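Local coordinates for hypothetical Membrane Spanning Protein (Bacillus cereus, PDB 2FB5) that catalyses the condensation of two ATP molecules into the second messenger cyclic di-AMP, works slowly on ADP as well, and is required for efficient spore formation, at residues A[87-100]-A[127-141]. Numbering follows the deposited sequence.
Sequences LSARKHGALIVVER and FYPGNPLHDGAVLVK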
ATOM      1  N   LEU A  87      14.925  31.156  -1.160  1.00 25.85           N
ATOM      2  CA  LEU A  87      16.347  31.050  -1.447  1.00 25.89           C
ATOM      3  C   LEU A  87      16.621  31.114  -2.949  1.00 26.17           C
ATOM      4  O   LEU A  87      17.570  31.773  -3.383  1.00 26.24           O
ATOM      5  CB  LEU A  87      16.924  29.759  -0.845  1.00 25.37           C
ATOM      6  CG  LEU A  87      16.895  29.722   0.695  1.00 25.62           C
ATOM      7  CD1 LEU A  87      16.954  28.290   1.234  1.00 25.72           C
ATOM      8  CD2 LEU A  87      18.017  30.564   1.270  1.00 25.25           C
ATOM      9  N   SER A  88      15.800  30.419  -3.732  1.00 26.62           N
ATOM     10  CA  SER A  88      15.918  30.444  -5.192  1.00 27.34           C
ATOM     11  C   SER A  88      15.802  31.870  -5.740  1.00 27.72           C
ATOM     12  O   SER A  88      16.646  32.318  -6.513  1.00 27.95           O
ATOM     13  CB  SER A  88      14.856  29.549  -5.831  1.00 27.19           C
ATOM     14  OG  SER A  88      14.928  29.642  -7.244  1.00 28.22           O
ATOM     15  N   ALA A  89      14.761  32.581  -5.315  1.00 28.50           N
ATOM     16  CA  ALA A  89      14.527  33.957  -5.748  1.00 29.00           C
ATOM     17  C   ALA A  89      15.727  34.873  -5.470  1.00 30.02           C
ATOM     18  O   ALA A  89      16.084  35.721  -6.303  1.00 30.50           O
ATOM     19  CB  ALA A  89      13.277  34.493  -5.092  1.00 29.15           C
ATOM     20  N   ARG A  90      16.352  34.685  -4.309  1.00 29.80           N
ATOM     21  CA  ARG A  90      17.477  35.499  -3.870  1.00 30.83           C
ATOM     22  C   ARG A  90      18.803  34.953  -4.417  1.00 30.34           C
ATOM     23  O   ARG A  90      19.854  35.558  -4.217  1.00 30.16           O
ATOM     24  CB  ARG A  90      17.523  35.550  -2.330  1.00 30.35           C
ATOM     25  CG  ARG A  90      16.327  36.257  -1.657  1.00 32.56           C
ATOM     26  CD  ARG A  90      16.222  35.878  -0.162  1.00 33.95           C
ATOM     27  NE  ARG A  90      14.877  36.079   0.399  1.00 41.47           N
ATOM     28  CZ  ARG A  90      14.382  35.428   1.459  1.00 43.18           C
ATOM     29  NH1 ARG A  90      15.108  34.516   2.106  1.00 43.44           N
ATOM     30  NH2 ARG A  90      13.147  35.686   1.879  1.00 44.76           N
ATOM     31  N   LYS A  91      18.746  33.814  -5.108  1.00 30.11           N
ATOM     32  CA  LYS A  91      19.946  33.110  -5.562  1.00 30.56           C
ATOM     33  C   LYS A  91      20.934  32.822  -4.433  1.00 29.56           C
ATOM     34  O   LYS A  91      22.143  33.018  -4.589  1.00 30.49           O
ATOM     35  CB  LYS A  91      20.638  33.862  -6.716  1.00 31.12           C
ATOM     36  CG  LYS A  91      19.811  33.931  -8.002  1.00 32.16           C
ATOM     37  CD  LYS A  91      20.653  34.472  -9.170  1.00 32.64           C
ATOM     38  CE  LYS A  91      19.820  34.588 -10.440  1.00 35.87           C
ATOM     39  NZ  LYS A  91      18.622  35.472 -10.243  1.00 35.31           N
ATOM     40  N   HIS A  92      20.412  32.345  -3.303  1.00 28.49           N
ATOM     41  CA  HIS A  92      21.239  31.906  -2.180  1.00 27.51           C
ATOM     42  C   HIS A  92      21.441  30.408  -2.245  1.00 27.20           C
ATOM     43  O   HIS A  92      20.466  29.648  -2.146  1.00 26.79           O
ATOM     44  CB  HIS A  92      20.588  32.244  -0.838  1.00 27.55           C
ATOM     45  CG  HIS A  92      20.481  33.711  -0.558  1.00 28.41           C
ATOM     46  ND1 HIS A  92      19.707  34.216   0.465  1.00 29.19           N
ATOM     47  CD2 HIS A  92      21.033  34.783  -1.176  1.00 29.43           C
ATOM     48  CE1 HIS A  92      19.800  35.535   0.476  1.00 30.02           C
ATOM     49  NE2 HIS A  92      20.600  35.905  -0.510  1.00 28.82           N
ATOM     50  N   GLY A  93      22.698  29.990  -2.399  1.00 26.01           N
ATOM     51  CA  GLY A  93      23.047  28.575  -2.433  1.00 25.85           C
ATOM     52  C   GLY A  93      22.529  27.856  -1.204  1.00 25.16           C
ATOM     53  O   GLY A  93      22.591  28.389  -0.095  1.00 24.90           O
ATOM     54  N   ALA A  94      21.981  26.661  -1.407  1.00 24.28           N
ATOM     55  CA  ALA A  94      21.418  25.886  -0.314  1.00 23.13           C
ATOM     56  C   ALA A  94      21.568  24.419  -0.617  1.00 22.36           C
ATOM     57  O   ALA A  94      21.553  24.028  -1.777  1.00 22.56           O
ATOM     58  CB  ALA A  94      19.938  26.230  -0.104  1.00 22.90           C
ATOM     59  N   LEU A  95      21.681  23.615   0.439  1.00 21.88           N
ATOM     60  CA  LEU A  95      21.866  22.179   0.323  1.00 21.28           C
ATOM     61  C   LEU A  95      21.150  21.538   1.509  1.00 21.44           C
ATOM     62  O   LEU A  95      21.638  21.618   2.638  1.00 21.75           O
ATOM     63  CB  LEU A  95      23.368  21.845   0.344  1.00 20.85           C
ATOM     64  CG  LEU A  95      23.831  20.403   0.174  1.00 21.68           C
ATOM     65  CD1 LEU A  95      23.439  19.850  -1.181  1.00 21.08           C
ATOM     66  CD2 LEU A  95      25.365  20.321   0.340  1.00 21.97           C
ATOM     67  N   ILE A  96      19.983  20.942   1.256  1.00 20.97           N
ATOM     68  CA  ILE A  96      19.133  20.412   2.325  1.00 20.70           C
ATOM     69  C   ILE A  96      18.876  18.920   2.167  1.00 20.61           C
ATOM     70  O   ILE A  96      18.181  18.492   1.241  1.00 21.04           O
ATOM     71  CB  ILE A  96      17.758  21.144   2.402  1.00 20.53           C
ATOM     72  CG1 ILE A  96      17.967  22.657   2.607  1.00 20.97           C
ATOM     73  CG2 ILE A  96      16.913  20.527   3.518  1.00 20.08           C
ATOM     74  CD1 ILE A  96      16.665  23.511   2.661  1.00 21.38           C
ATOM     75  N   VAL A  97      19.445  18.140   3.081  1.00 21.38           N
ATOM     76  CA  VAL A  97      19.281  16.682   3.106  1.00 21.17           C
ATOM     77  C   VAL A  97      18.003  16.335   3.877  1.00 21.79           C
ATOM     78  O   VAL A  97      17.846  16.743   5.030  1.00 21.27           O
ATOM     79  CB  VAL A  97      20.467  16.010   3.831  1.00 21.80           C
ATOM     80  CG1 VAL A  97      20.242  14.499   3.976  1.00 22.36           C
ATOM     81  CG2 VAL A  97      21.782  16.274   3.085  1.00 19.47           C
ATOM     82  N   VAL A  98      17.091  15.592   3.254  1.00 21.57           N
ATOM     83  CA  VAL A  98      15.972  15.059   4.009  1.00 21.68           C
ATOM     84  C   VAL A  98      16.179  13.566   4.214  1.00 21.79           C
ATOM     85  O   VAL A  98      16.163  12.799   3.252  1.00 21.76           O
ATOM     86  CB  VAL A  98      14.616  15.331   3.333  1.00 22.15           C
ATOM     87  CG1 VAL A  98      13.488  14.855   4.234  1.00 21.02           C
ATOM     88  CG2 VAL A  98      14.490  16.817   3.009  1.00 21.50           C
ATOM     89  N   GLU A  99      16.404  13.177   5.469  1.00 21.39           N
ATOM     90  CA  GLU A  99      16.550  11.781   5.840  1.00 21.80           C
ATOM     91  C   GLU A  99      15.273  11.028   5.519  1.00 22.01           C
ATOM     92  O   GLU A  99      14.158  11.507   5.813  1.00 21.18           O
ATOM     93  CB  GLU A  99      16.865  11.637   7.331  1.00 21.96           C
ATOM     94  CG  GLU A  99      17.299  10.230   7.724  1.00 21.80           C
ATOM     95  CD  GLU A  99      17.824  10.139   9.155  1.00 23.29           C
ATOM     96  OE1 GLU A  99      18.516  11.075   9.612  1.00 24.77           O
ATOM     97  OE2 GLU A  99      17.538   9.123   9.824  1.00 25.02           O
ATOM     98  N   ARG A 100      15.434   9.864   4.898  1.00 21.82           N
ATOM     99  CA  ARG A 100      14.276   9.034   4.550  1.00 22.81           C
ATOM    100  C   ARG A 100      14.326   7.725   5.360  1.00 23.29           C
ATOM    101  O   ARG A 100      14.356   7.788   6.593  1.00 23.19           O
ATOM    102  CB  ARG A 100      14.119   8.893   3.008  1.00 21.74           C
ATOM    103  CG  ARG A 100      13.699  10.238   2.348  1.00 22.20           C
ATOM    104  CD  ARG A 100      13.657  10.220   0.817  1.00 22.94           C
ATOM    105  NE  ARG A 100      12.457   9.594   0.254  1.00 22.82           N
ATOM    106  CZ  ARG A 100      12.468   8.482  -0.479  1.00 25.28           C
ATOM    107  NH1 ARG A 100      13.612   7.864  -0.733  1.00 22.26           N
ATOM    108  NH2 ARG A 100      11.340   7.985  -0.961  1.00 24.13           N
ATOM    109  N   PHE A 127      21.179  29.645   5.421  1.00 23.41           N
ATOM    110  CA  PHE A 127      21.790  29.791   4.093  1.00 24.07           C
ATOM    111  C   PHE A 127      21.950  31.234   3.608  1.00 25.31           C
ATOM    112  O   PHE A 127      22.180  31.485   2.405  1.00 24.94           O
ATOM    113  CB  PHE A 127      21.015  28.955   3.066  1.00 23.77           C
ATOM    114  CG  PHE A 127      21.134  27.490   3.301  1.00 23.91           C
ATOM    115  CD1 PHE A 127      22.353  26.854   3.121  1.00 22.32           C
ATOM    116  CD2 PHE A 127      20.054  26.754   3.746  1.00 22.82           C
ATOM    117  CE1 PHE A 127      22.488  25.489   3.352  1.00 23.65           C
ATOM    118  CE2 PHE A 127      20.180  25.387   3.970  1.00 23.89           C
ATOM    119  CZ  PHE A 127      21.412  24.760   3.770  1.00 22.46           C
ATOM    120  N   TYR A 128      21.835  32.191   4.528  1.00 25.83           N
ATOM    121  CA  TYR A 128      22.126  33.579   4.168  1.00 26.28           C
ATOM    122  C   TYR A 128      23.620  33.718   3.850  1.00 26.19           C
ATOM    123  O   TYR A 128      24.454  33.326   4.651  1.00 26.21           O
ATOM    124  CB  TYR A 128      21.693  34.539   5.269  1.00 27.01           C
ATOM    125  CG  TYR A 128      21.563  35.943   4.755  1.00 27.57           C
ATOM    126  CD1 TYR A 128      20.359  36.395   4.221  1.00 28.47           C
ATOM    127  CD2 TYR A 128      22.656  36.810   4.766  1.00 28.32           C
ATOM    128  CE1 TYR A 128      20.235  37.695   3.724  1.00 29.53           C
ATOM    129  CE2 TYR A 128      22.547  38.102   4.273  1.00 29.08           C
ATOM    130  CZ  TYR A 128      21.331  38.533   3.754  1.00 28.49           C
ATOM    131  OH  TYR A 128      21.222  39.812   3.263  1.00 29.80           O
ATOM    132  N   PRO A 129      23.965  34.256   2.664  1.00 26.78           N
ATOM    133  CA  PRO A 129      25.375  34.235   2.247  1.00 27.23           C
ATOM    134  C   PRO A 129      26.295  34.987   3.203  1.00 27.44           C
ATOM    135  O   PRO A 129      25.932  36.046   3.729  1.00 27.81           O
ATOM    136  CB  PRO A 129      25.365  34.910   0.864  1.00 27.26           C
ATOM    137  CG  PRO A 129      23.950  34.866   0.409  1.00 28.24           C
ATOM    138  CD  PRO A 129      23.099  34.900   1.660  1.00 26.80           C
ATOM    139  N   GLY A 130      27.457  34.402   3.454  1.00 27.66           N
ATOM    140  CA  GLY A 130      28.451  35.006   4.327  1.00 28.32           C
ATOM    141  C   GLY A 130      28.377  34.597   5.794  1.00 28.61           C
ATOM    142  O   GLY A 130      29.351  34.794   6.520  1.00 28.70           O
ATOM    143  N   ASN A 131      27.240  34.047   6.237  1.00 27.98           N
ATOM    144  CA  ASN A 131      27.054  33.723   7.663  1.00 28.28           C
ATOM    145  C   ASN A 131      27.796  32.444   8.083  1.00 28.54           C
ATOM    146  O   ASN A 131      28.148  31.642   7.239  1.00 29.63           O
ATOM    147  CB  ASN A 131      25.556  33.706   8.062  1.00 27.97           C
ATOM    148  CG  ASN A 131      24.930  32.310   8.001  1.00 28.15           C
ATOM    149  OD1 ASN A 131      24.432  31.884   6.969  1.00 30.26           O
ATOM    150  ND2 ASN A 131      24.947  31.607   9.120  1.00 25.10           N
ATOM    151  N   PRO A 132      28.045  32.255   9.394  1.00 28.52           N
ATOM    152  CA  PRO A 132      28.788  31.093   9.867  1.00 28.32           C
ATOM    153  C   PRO A 132      28.238  29.707   9.467  1.00 28.48           C
ATOM    154  O   PRO A 132      29.002  28.752   9.439  1.00 28.07           O
ATOM    155  CB  PRO A 132      28.763  31.262  11.390  1.00 28.47           C
ATOM    156  CG  PRO A 132      28.603  32.707  11.602  1.00 28.69           C
ATOM    157  CD  PRO A 132      27.672  33.144  10.510  1.00 28.60           C
ATOM    158  N   LEU A 133      26.952  29.586   9.138  1.00 27.67           N
ATOM    159  CA  LEU A 133      26.376  28.243   8.902  1.00 27.37           C
ATOM    160  C   LEU A 133      26.028  27.909   7.445  1.00 27.76           C
ATOM    161  O   LEU A 133      25.509  26.817   7.146  1.00 27.70           O
ATOM    162  CB  LEU A 133      25.159  28.001   9.819  1.00 26.48           C
ATOM    163  CG  LEU A 133      25.401  27.909  11.330  1.00 25.93           C
ATOM    164  CD1 LEU A 133      24.073  27.770  12.086  1.00 23.83           C
ATOM    165  CD2 LEU A 133      26.336  26.749  11.688  1.00 23.81           C
ATOM    166  N   HIS A 134      26.335  28.833   6.539  1.00 28.26           N
ATOM    167  CA  HIS A 134      25.885  28.724   5.163  1.00 29.04           C
ATOM    168  C   HIS A 134      26.675  27.683   4.359  1.00 29.34           C
ATOM    169  O   HIS A 134      26.140  27.107   3.431  1.00 29.49           O
ATOM    170  CB  HIS A 134      25.915  30.092   4.471  1.00 29.18           C
ATOM    171  CG  HIS A 134      27.273  30.488   3.984  1.00 32.32           C
ATOM    172  ND1 HIS A 134      27.673  30.318   2.676  1.00 35.26           N
ATOM    173  CD2 HIS A 134      28.345  30.994   4.641  1.00 33.44           C
ATOM    174  CE1 HIS A 134      28.925  30.723   2.543  1.00 35.94           C
ATOM    175  NE2 HIS A 134      29.358  31.134   3.723  1.00 35.67           N
ATOM    176  N   ASP A 135      27.929  27.439   4.726  1.00 29.93           N
ATOM    177  CA  ASP A 135      28.815  26.589   3.920  1.00 30.87           C
ATOM    178  C   ASP A 135      28.713  25.111   4.331  1.00 30.57           C
ATOM    179  O   ASP A 135      29.400  24.661   5.243  1.00 32.19           O
ATOM    180  CB  ASP A 135      30.261  27.119   4.018  1.00 31.26           C
ATOM    181  CG  ASP A 135      31.252  26.348   3.141  1.00 33.43           C
ATOM    182  OD1 ASP A 135      30.845  25.782   2.110  1.00 35.66           O
ATOM    183  OD2 ASP A 135      32.457  26.321   3.490  1.00 35.55           O
ATOM    184  N   GLY A 136      27.870  24.353   3.639  1.00 29.44           N
ATOM    185  CA  GLY A 136      27.665  22.939   3.951  1.00 27.06           C
ATOM    186  C   GLY A 136      26.182  22.613   3.938  1.00 25.91           C
ATOM    187  O   GLY A 136      25.376  23.458   3.571  1.00 25.76           O
ATOM    188  N   ALA A 137      25.829  21.395   4.340  1.00 24.35           N
ATOM    189  CA  ALA A 137      24.462  20.898   4.231  1.00 23.17           C
ATOM    190  C   ALA A 137      23.695  20.998   5.537  1.00 22.70           C
ATOM    191  O   ALA A 137      24.252  20.787   6.613  1.00 22.49           O
ATOM    192  CB  ALA A 137      24.468  19.448   3.774  1.00 23.59           C
ATOM    193  N   VAL A 138      22.404  21.285   5.422  1.00 21.47           N
ATOM    194  CA  VAL A 138      21.479  21.086   6.527  1.00 21.07           C
ATOM    195  C   VAL A 138      20.963  19.647   6.475  1.00 21.10           C
ATOM    196  O   VAL A 138      20.695  19.124   5.395  1.00 21.59           O
ATOM    197  CB  VAL A 138      20.304  22.092   6.448  1.00 21.04           C
ATOM    198  CG1 VAL A 138      19.060  21.559   7.147  1.00 20.02           C
ATOM    199  CG2 VAL A 138      20.731  23.407   7.053  1.00 21.04           C
ATOM    200  N   LEU A 139      20.841  19.014   7.636  1.00 20.68           N
ATOM    201  CA  LEU A 139      20.199  17.707   7.742  1.00 20.76           C
ATOM    202  C   LEU A 139      18.842  17.880   8.405  1.00 20.72           C
ATOM    203  O   LEU A 139      18.755  18.470   9.480  1.00 19.85           O
ATOM    204  CB  LEU A 139      21.041  16.757   8.589  1.00 20.24           C
ATOM    205  CG  LEU A 139      20.423  15.403   9.001  1.00 21.07           C
ATOM    206  CD1 LEU A 139      19.893  14.630   7.782  1.00 19.35           C
ATOM    207  CD2 LEU A 139      21.468  14.572   9.751  1.00 21.78           C
ATOM    208  N   VAL A 140      17.800  17.340   7.774  1.00 20.81           N
ATOM    209  CA  VAL A 140      16.437  17.405   8.309  1.00 21.38           C
ATOM    210  C   VAL A 140      16.004  15.971   8.643  1.00 22.06           C
ATOM    211  O   VAL A 140      16.156  15.069   7.817  1.00 22.01           O
ATOM    212  CB  VAL A 140      15.466  18.022   7.270  1.00 22.24           C
ATOM    213  CG1 VAL A 140      14.007  17.742   7.622  1.00 20.87           C
ATOM    214  CG2 VAL A 140      15.715  19.523   7.102  1.00 22.05           C
ATOM    215  N   LYS A 141      15.508  15.764   9.860  1.00 21.44           N
ATOM    216  CA  LYS A 141      14.883  14.500  10.225  1.00 21.78           C
ATOM    217  C   LYS A 141      13.470  14.845  10.652  1.00 21.93           C
ATOM    218  O   LYS A 141      13.281  15.465  11.690  1.00 21.44           O
ATOM    219  CB  LYS A 141      15.631  13.827  11.369  1.00 21.96           C
ATOM    220  CG  LYS A 141      14.935  12.611  11.972  1.00 24.12           C
ATOM    221  CD  LYS A 141      15.021  11.402  11.051  1.00 27.45           C
ATOM    222  CE  LYS A 141      14.553  10.140  11.755  1.00 29.05           C
ATOM    223  NZ  LYS A 141      14.861   8.950  10.908  1.00 28.73           N
TER
HETATM  224  O   HOH W   1      23.990  30.314   1.025  1.00 25.54           O
HETATM  225  O   HOH W   2      25.486  27.846   0.995  1.00 48.58           O
HETATM  226  O   HOH W   3      13.284   9.370   8.339  1.00 26.80           O
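One face of the Phe127 ring rests on Ala94 CA, which sits 3.9 Å from the ring centroid in a CH-pi contact, offset toward the rim. With its CG anti to the carbonyl carbon (chi1 -67°), the phenyl reaches across the start of strand 94-98: CE2 meets Ile96 CG1 at 3.8 Å, while Leu87 CD2 packs on Phe127 CB and Gly136 O lies in plane at the ring edge. Nearby, the imidazole of His92 is sandwiched, with Pro129 CD centred over one face, 3.4 Å from the centroid, and Arg90 CB over the other; its edge turns to the Tyr128 face in an offset edge-to-face pair, planes at 71°. A water lies 2.6 Å from both Gly93 O and Phe127 O.

Farther along, strands 94-98 and 137-141 run parallel. Val138 N donates to Leu95 O and Val140 N to Val97 O, while Val97 N and Glu99 N donate to Val138 O and Val140 O respectively. Ile96 CG2 meets Val140 CG2 on the face covered by helix 120-126; on the other, Val97 CG1 touches Leu139 CD1 at 3.8 Å. At the far end Lys141, bent at chi2 (74°), packs CD against the Glu99 carboxylate and brings NZ to OE2 from above its plane, a 2.9 Å salt bridge. The pairing joins two central strands of the mixed sheet in the DisA-type nucleotide-binding domain, with helix 120-126 in the connection between these parallel neighbours.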